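Local coordinates for kelch-like protein 7 (Homo sapiens, PDB 3II7) that acts, through the kelch domain of a longer chain, as part of a substrate-specific adapter for a cullin-3 E3 ubiquitin ligase, at residues A[239-244]-A[250-255]; A[57-62]-A[123-128]. One frame throughout, in Å; residues are numbered along the deposited sequence. Where two conformers were deposited one is given.

In the fold
The modelled chain runs through six antiparallel four-stranded sheets, the blades of a kelch beta-propeller, with strand 290-295 returning to pair with strand 13-18 and shut the ring. Contact 2 comes first: 57-62, on the second strand of one blade, meets 123-128, at the end of the third strand of the following blade, closing a loop of 60 residues and tying two successive blades together. Contact 1 opens only afterwards. It closes a five-residue gap inside a single blade, where 239-244 and 250-255 form a hairpin between Kelch 5 and Kelch 6. The two loops follow in series, neither nesting nor crossing, and the centres of the two contacts lie about 24 Å apart on opposite sides of the chain's centre.

Contact 1 of 2, residues A[239-244]-A[250-255]. With EDO (1,2-ethanediol), chain I.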
loop_
_atom_site.group_PDB
_atom_site.type_symbol
_atom_site.label_atom_id
_atom_site.label_comp_id
_atom_site.label_asym_id
_atom_site.label_seq_id
_atom_site.Cartn_x
_atom_site.Cartn_y
_atom_site.Cartn_z
ATOM N N VAL A 239 5.702 -10.588 9.284
ATOM C CA VAL A 239 4.361 -10.075 9.626
ATOM C C VAL A 239 3.924 -8.840 8.819
ATOM O O VAL A 239 2.732 -8.531 8.762
ATOM C CB VAL A 239 4.233 -9.807 11.144
ATOM C CG1 VAL A 239 4.324 -11.139 11.941
ATOM C CG2 VAL A 239 5.275 -8.759 11.650
ATOM N N THR A 240 4.879 -8.116 8.226
ATOM C CA THR A 240 4.528 -7.015 7.319
ATOM C C THR A 240 5.386 -7.081 6.065
ATOM O O THR A 240 6.530 -7.583 6.093
ATOM C CB THR A 240 4.632 -5.631 7.994
ATOM O OG1 THR A 240 6.019 -5.250 8.081
ATOM C CG2 THR A 240 3.990 -5.632 9.389
ATOM N N VAL A 241 4.831 -6.612 4.960
ATOM C CA VAL A 241 5.626 -6.499 3.744
ATOM C C VAL A 241 5.366 -5.202 3.045
ATOM O O VAL A 241 4.296 -4.635 3.100
ATOM C CB VAL A 241 5.422 -7.634 2.753
ATOM C CG1 VAL A 241 6.100 -8.938 3.242
ATOM C CG2 VAL A 241 3.969 -7.824 2.476
ATOM N N LYS A 242 6.430 -4.702 2.439
ATOM C CA LYS A 242 6.357 -3.485 1.625
ATOM C C LYS A 242 6.727 -3.921 0.229
ATOM O O LYS A 242 7.873 -4.313 -0.022
ATOM C CB LYS A 242 7.303 -2.423 2.144
ATOM C CG LYS A 242 6.984 -1.971 3.561
ATOM C CD LYS A 242 5.652 -1.260 3.635
ATOM C CE LYS A 242 5.273 -0.950 5.074
ATOM N NZ LYS A 242 4.792 -2.150 5.858
ATOM N N CYS A 243 5.732 -3.889 -0.669
ATOM C CA CYS A 243 5.719 -4.575 -1.961
ATOM C C CYS A 243 5.317 -3.619 -3.081
ATOM O O CYS A 243 4.399 -2.804 -2.858
ATOM C CB CYS A 243 4.607 -5.656 -1.928
ATOM S SG CYS A 243 4.841 -7.040 -0.808
ATOM N N ALA A 244 5.858 -3.812 -4.274
ATOM C CA ALA A 244 5.393 -3.105 -5.457
ATOM C C ALA A 244 5.729 -3.898 -6.701
ATOM O O ALA A 244 6.739 -4.581 -6.738
ATOM C CB ALA A 244 6.042 -1.683 -5.547
ATOM N N VAL A 250 7.103 -8.753 -9.096
ATOM C CA VAL A 250 6.725 -8.177 -7.804
ATOM C C VAL A 250 7.955 -8.132 -6.912
ATOM O O VAL A 250 8.633 -9.144 -6.733
ATOM C CB VAL A 250 5.630 -8.971 -7.090
ATOM C CG1 VAL A 250 5.292 -8.290 -5.722
ATOM C CG2 VAL A 250 4.370 -9.091 -8.007
ATOM N N TYR A 251 8.233 -6.947 -6.361
ATOM C CA TYR A 251 9.413 -6.711 -5.518
ATOM C C TYR A 251 8.971 -6.512 -4.091
ATOM O O TYR A 251 8.111 -5.674 -3.834
ATOM C CB TYR A 251 10.194 -5.460 -5.993
ATOM C CG TYR A 251 10.691 -5.570 -7.397
ATOM C CD1 TYR A 251 11.960 -6.061 -7.677
ATOM C CD2 TYR A 251 9.878 -5.218 -8.463
ATOM C CE1 TYR A 251 12.416 -6.191 -9.004
ATOM C CE2 TYR A 251 10.325 -5.334 -9.781
ATOM C CZ TYR A 251 11.581 -5.829 -10.046
ATOM O OH TYR A 251 12.004 -5.973 -11.349
ATOM N N VAL A 252 9.535 -7.290 -3.174
ATOM C CA VAL A 252 9.353 -7.072 -1.719
ATOM C C VAL A 252 10.659 -6.424 -1.252
ATOM O O VAL A 252 11.735 -7.060 -1.235
ATOM C CB VAL A 252 9.082 -8.345 -0.954
ATOM C CG1 VAL A 252 8.843 -8.050 0.531
ATOM C CG2 VAL A 252 7.857 -9.108 -1.571
ATOM N N LEU A 253 10.559 -5.145 -0.895
ATOM C CA LEU A 253 11.722 -4.320 -0.681
ATOM C C LEU A 253 11.989 -4.053 0.794
ATOM O O LEU A 253 13.043 -3.549 1.139
ATOM C CB LEU A 253 11.586 -2.993 -1.429
ATOM C CG LEU A 253 11.523 -3.063 -2.938
ATOM C CD1 LEU A 253 11.420 -1.641 -3.511
ATOM C CD2 LEU A 253 12.732 -3.797 -3.508
ATOM N N ALA A 254 11.001 -4.336 1.637
ATOM C CA ALA A 254 11.173 -4.238 3.100
ATOM C C ALA A 254 10.124 -5.100 3.781
ATOM O O ALA A 254 9.125 -5.451 3.197
ATOM C CB ALA A 254 11.043 -2.762 3.565
ATOM N N GLY A 255 10.368 -5.439 5.017
ATOM C CA GLY A 255 9.374 -6.142 5.819
ATOM C C GLY A 255 9.864 -6.370 7.228
ATOM O O GLY A 255 11.057 -6.543 7.465
HETATM C C1 EDO I . 6.461 -2.024 11.239
HETATM O O1 EDO I . 7.881 -1.900 11.150
HETATM C C2 EDO I . 5.970 -3.032 10.217
HETATM O O2 EDO I . 6.171 -2.587 8.838
#
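The Tyr-251 ring meets the carbonyl of Ala-244 at its edge: Ala-244 O lies near the ring plane, 3.6 Å from Tyr-251 CD2. The same oxygen takes the Tyr-251 N-H in an almost straight bond (N to O 2.8 Å, 169° at the hydrogen): pairing brings it to Tyr-251 N, and the ring, with CG beside that N and anti to the carbonyl carbon, lies with its edge against it. The side chain also touches Ile-15 and Pro-31 of the neighbouring blade. The reciprocal bond, from Ala-244 N to Tyr-251 O, makes this an antiparallel hydrogen-bonded pair.

One residue along each strand, Cys-243 and Val-252 form a non-hydrogen-bonded pair with side chains on the other face of the sheet. In the conformer given for Cys-243, one of two, SG rests against Val-252 CG2. Between Cys-243 and Lys-242 the register slips by one residue. Lys-242 N donates to Ala-254 O (2.9 Å), yet Lys-242 O receives Leu-253 N, also at 2.9 Å, almost head-on to the carbonyl (174° at the oxygen). Leu-253 accommodates the extra residue with a near-helical psi of -14°. On the Tyr-251 face of the sheet Lys-242 CB packs on Ala-254 CB at 4.0 Å, while the chain, bent at chi2 and chi4, leads its end away.

Where the hairpin frays into loop, Thr-240 O approaches Gly-255 CA to 3.2 Å, backbone against backbone. Thr-240 OG1 is shared between the Phe-256 backbone N-H and O2 of a 1,2-ethanediol (OG1 to O2 2.8 Å), probably a crystallisation additive, which also bonds Thr-287 and, weakly through O2, Lys-242 NZ in the conformer given.

Leu-253 and Ala-254 thus both face Lys-242: a classic beta bulge, set in the hairpin that joins the first two strands of a kelch propeller blade.

Contact 2 of 2, residues A[57-62]-A[123-128]; sequences VVYILG and YDTRTE
Thr-125, whose methyl meets Tyr-59, sits in a turn organised by Asp-124 OD1, which two backbone N-H groups grip. Arg-126 N reaches OD1 at 2.9 Å, nearly along the carboxylate C-O axis, whereas Thr-127 N, at 3.1 Å, comes from above the carboxylate plane; its bond is the straighter, 167° at the hydrogen against 134°. The two donors define an Asx turn inside a wider Asx motif, and a weak bond from Glu-128 N to Asp-124 O closes the same bend.

The turn leads from strand 120-124 into strand 129-133 of one propeller blade, while Tyr-59 belongs to the second strand of the preceding blade, so the contact is van der Waals packing between adjacent blades, methyl against phenol oxygen and ring carbon against ring carbon. It buries little surface, about 103 Å² over both sides. Thr-125 CG2 lies 3.6 Å from Tyr-59 OH and 4.1 Å from Tyr-59 CZ, the two side chains passing at a slant. With OG1 between the backbone N and the carbonyl carbon (chi1 66°), bonded to Gly-102 O, CG2 is left beside the backbone N and meets the tyrosine. Tyr-123 adds a looser touch: its CE2 is 4.2 Å from Tyr-59 CE1. Val-57 CG1 covers one face of the Tyr-59 ring at a height of 3.5 Å, nearer its margin than its centre, and Met-72 of strand 71-76 touches both tyrosines.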
loop_
_atom_site.group_PDB
_atom_site.type_symbol
_atom_site.label_atom_id
_atom_site.label_comp_id
_atom_site.label_asym_id
_atom_site.label_seq_id
_atom_site.Cartn_x
_atom_site.Cartn_y
_atom_site.Cartn_z
ATOM N N VAL A 57 3.364 13.216 -8.962
ATOM C CA VAL A 57 3.320 13.587 -7.545
ATOM C C VAL A 57 3.069 12.379 -6.643
ATOM O O VAL A 57 2.104 11.602 -6.871
ATOM C CB VAL A 57 2.237 14.659 -7.289
ATOM C CG1 VAL A 57 2.237 15.091 -5.793
ATOM C CG2 VAL A 57 2.463 15.877 -8.190
ATOM N N VAL A 58 3.919 12.240 -5.603
ATOM C CA VAL A 58 3.674 11.308 -4.485
ATOM C C VAL A 58 2.957 12.088 -3.404
ATOM O O VAL A 58 3.457 13.128 -2.950
ATOM C CB VAL A 58 4.951 10.729 -3.899
ATOM C CG1 VAL A 58 4.622 9.830 -2.693
ATOM C CG2 VAL A 58 5.780 9.922 -4.960
ATOM N N TYR A 59 1.767 11.612 -3.020
ATOM C CA TYR A 59 1.000 12.198 -1.912
ATOM C C TYR A 59 1.178 11.335 -0.684
ATOM O O TYR A 59 0.975 10.083 -0.743
ATOM C CB TYR A 59 -0.487 12.266 -2.263
ATOM C CG TYR A 59 -0.772 13.156 -3.441
ATOM C CD1 TYR A 59 -1.139 14.487 -3.262
ATOM C CD2 TYR A 59 -0.670 12.677 -4.721
ATOM C CE1 TYR A 59 -1.397 15.308 -4.344
ATOM C CE2 TYR A 59 -0.948 13.476 -5.824
ATOM C CZ TYR A 59 -1.303 14.798 -5.634
ATOM O OH TYR A 59 -1.553 15.594 -6.709
ATOM N N ILE A 60 1.568 11.979 0.419
ATOM C CA ILE A 60 1.721 11.311 1.715
ATOM C C ILE A 60 0.650 11.869 2.626
ATOM O O ILE A 60 0.565 13.106 2.836
ATOM C CB ILE A 60 3.105 11.548 2.299
ATOM C CG1 ILE A 60 4.149 10.853 1.425
ATOM C CG2 ILE A 60 3.198 10.990 3.779
ATOM C CD1 ILE A 60 5.560 11.107 1.804
ATOM N N LEU A 61 -0.210 10.987 3.118
ATOM C CA LEU A 61 -1.407 11.432 3.839
ATOM C C LEU A 61 -1.753 10.517 5.017
ATOM O O LEU A 61 -1.347 9.349 5.059
ATOM C CB LEU A 61 -2.576 11.594 2.843
ATOM C CG LEU A 61 -2.942 10.363 2.018
ATOM C CD1 LEU A 61 -3.839 9.429 2.811
ATOM C CD2 LEU A 61 -3.609 10.795 0.723
ATOM N N GLY A 62 -2.484 11.079 5.989
ATOM C CA GLY A 62 -2.877 10.340 7.171
ATOM C C GLY A 62 -1.727 10.106 8.128
ATOM O O GLY A 62 -0.632 10.716 8.006
ATOM N N TYR A 123 -9.728 13.012 -3.039
ATOM C CA TYR A 123 -9.171 14.305 -3.339
ATOM C C TYR A 123 -9.099 14.432 -4.840
ATOM O O TYR A 123 -8.474 13.590 -5.510
ATOM C CB TYR A 123 -7.769 14.421 -2.749
ATOM C CG TYR A 123 -7.045 15.754 -2.977
ATOM C CD1 TYR A 123 -7.446 16.915 -2.318
ATOM C CD2 TYR A 123 -5.936 15.835 -3.822
ATOM C CE1 TYR A 123 -6.784 18.123 -2.510
ATOM C CE2 TYR A 123 -5.256 17.041 -4.014
ATOM C CZ TYR A 123 -5.688 18.177 -3.362
ATOM O OH TYR A 123 -5.020 19.357 -3.541
ATOM N N ASP A 124 -9.738 15.472 -5.378
ATOM C CA ASP A 124 -9.715 15.730 -6.811
ATOM C C ASP A 124 -8.481 16.574 -7.100
ATOM O O ASP A 124 -8.401 17.717 -6.677
ATOM C CB ASP A 124 -10.983 16.447 -7.257
ATOM C CG ASP A 124 -11.060 16.606 -8.763
ATOM O OD1 ASP A 124 -10.077 17.071 -9.359
ATOM O OD2 ASP A 124 -12.095 16.265 -9.343
ATOM N N THR A 125 -7.492 15.987 -7.781
ATOM C CA THR A 125 -6.203 16.673 -7.982
ATOM C C THR A 125 -6.316 17.878 -8.917
ATOM O O THR A 125 -5.440 18.738 -8.902
ATOM C CB THR A 125 -5.071 15.723 -8.530
ATOM O OG1 THR A 125 -5.405 15.280 -9.848
ATOM C CG2 THR A 125 -4.867 14.517 -7.625
ATOM N N ARG A 126 -7.382 17.929 -9.729
ATOM C CA ARG A 126 -7.606 19.058 -10.652
ATOM C C ARG A 126 -8.189 20.267 -9.914
ATOM O O ARG A 126 -7.664 21.372 -10.027
ATOM C CB ARG A 126 -8.522 18.634 -11.806
ATOM C CG ARG A 126 -8.764 19.745 -12.860
ATOM C CD ARG A 126 -9.485 19.222 -14.088
ATOM N NE ARG A 126 -10.882 18.867 -13.813
ATOM C CZ ARG A 126 -11.892 19.740 -13.689
ATOM N NH1 ARG A 126 -11.687 21.059 -13.795
ATOM N NH2 ARG A 126 -13.122 19.290 -13.448
ATOM N N THR A 127 -9.276 20.045 -9.163
ATOM C CA THR A 127 -9.938 21.108 -8.378
ATOM C C THR A 127 -9.337 21.318 -6.972
ATOM O O THR A 127 -9.685 22.276 -6.294
ATOM C CB THR A 127 -11.436 20.825 -8.223
ATOM O OG1 THR A 127 -11.613 19.553 -7.593
ATOM C CG2 THR A 127 -12.128 20.806 -9.585
ATOM N N GLU A 128 -8.456 20.409 -6.540
ATOM C CA GLU A 128 -7.803 20.488 -5.228
ATOM C C GLU A 128 -8.833 20.545 -4.096
ATOM O O GLU A 128 -8.716 21.326 -3.159
ATOM C CB GLU A 128 -6.821 21.672 -5.175
ATOM C CG GLU A 128 -5.709 21.555 -6.224
ATOM C CD GLU A 128 -4.559 22.533 -6.011
ATOM O OE1 GLU A 128 -4.826 23.728 -5.774
ATOM O OE2 GLU A 128 -3.386 22.105 -6.104
#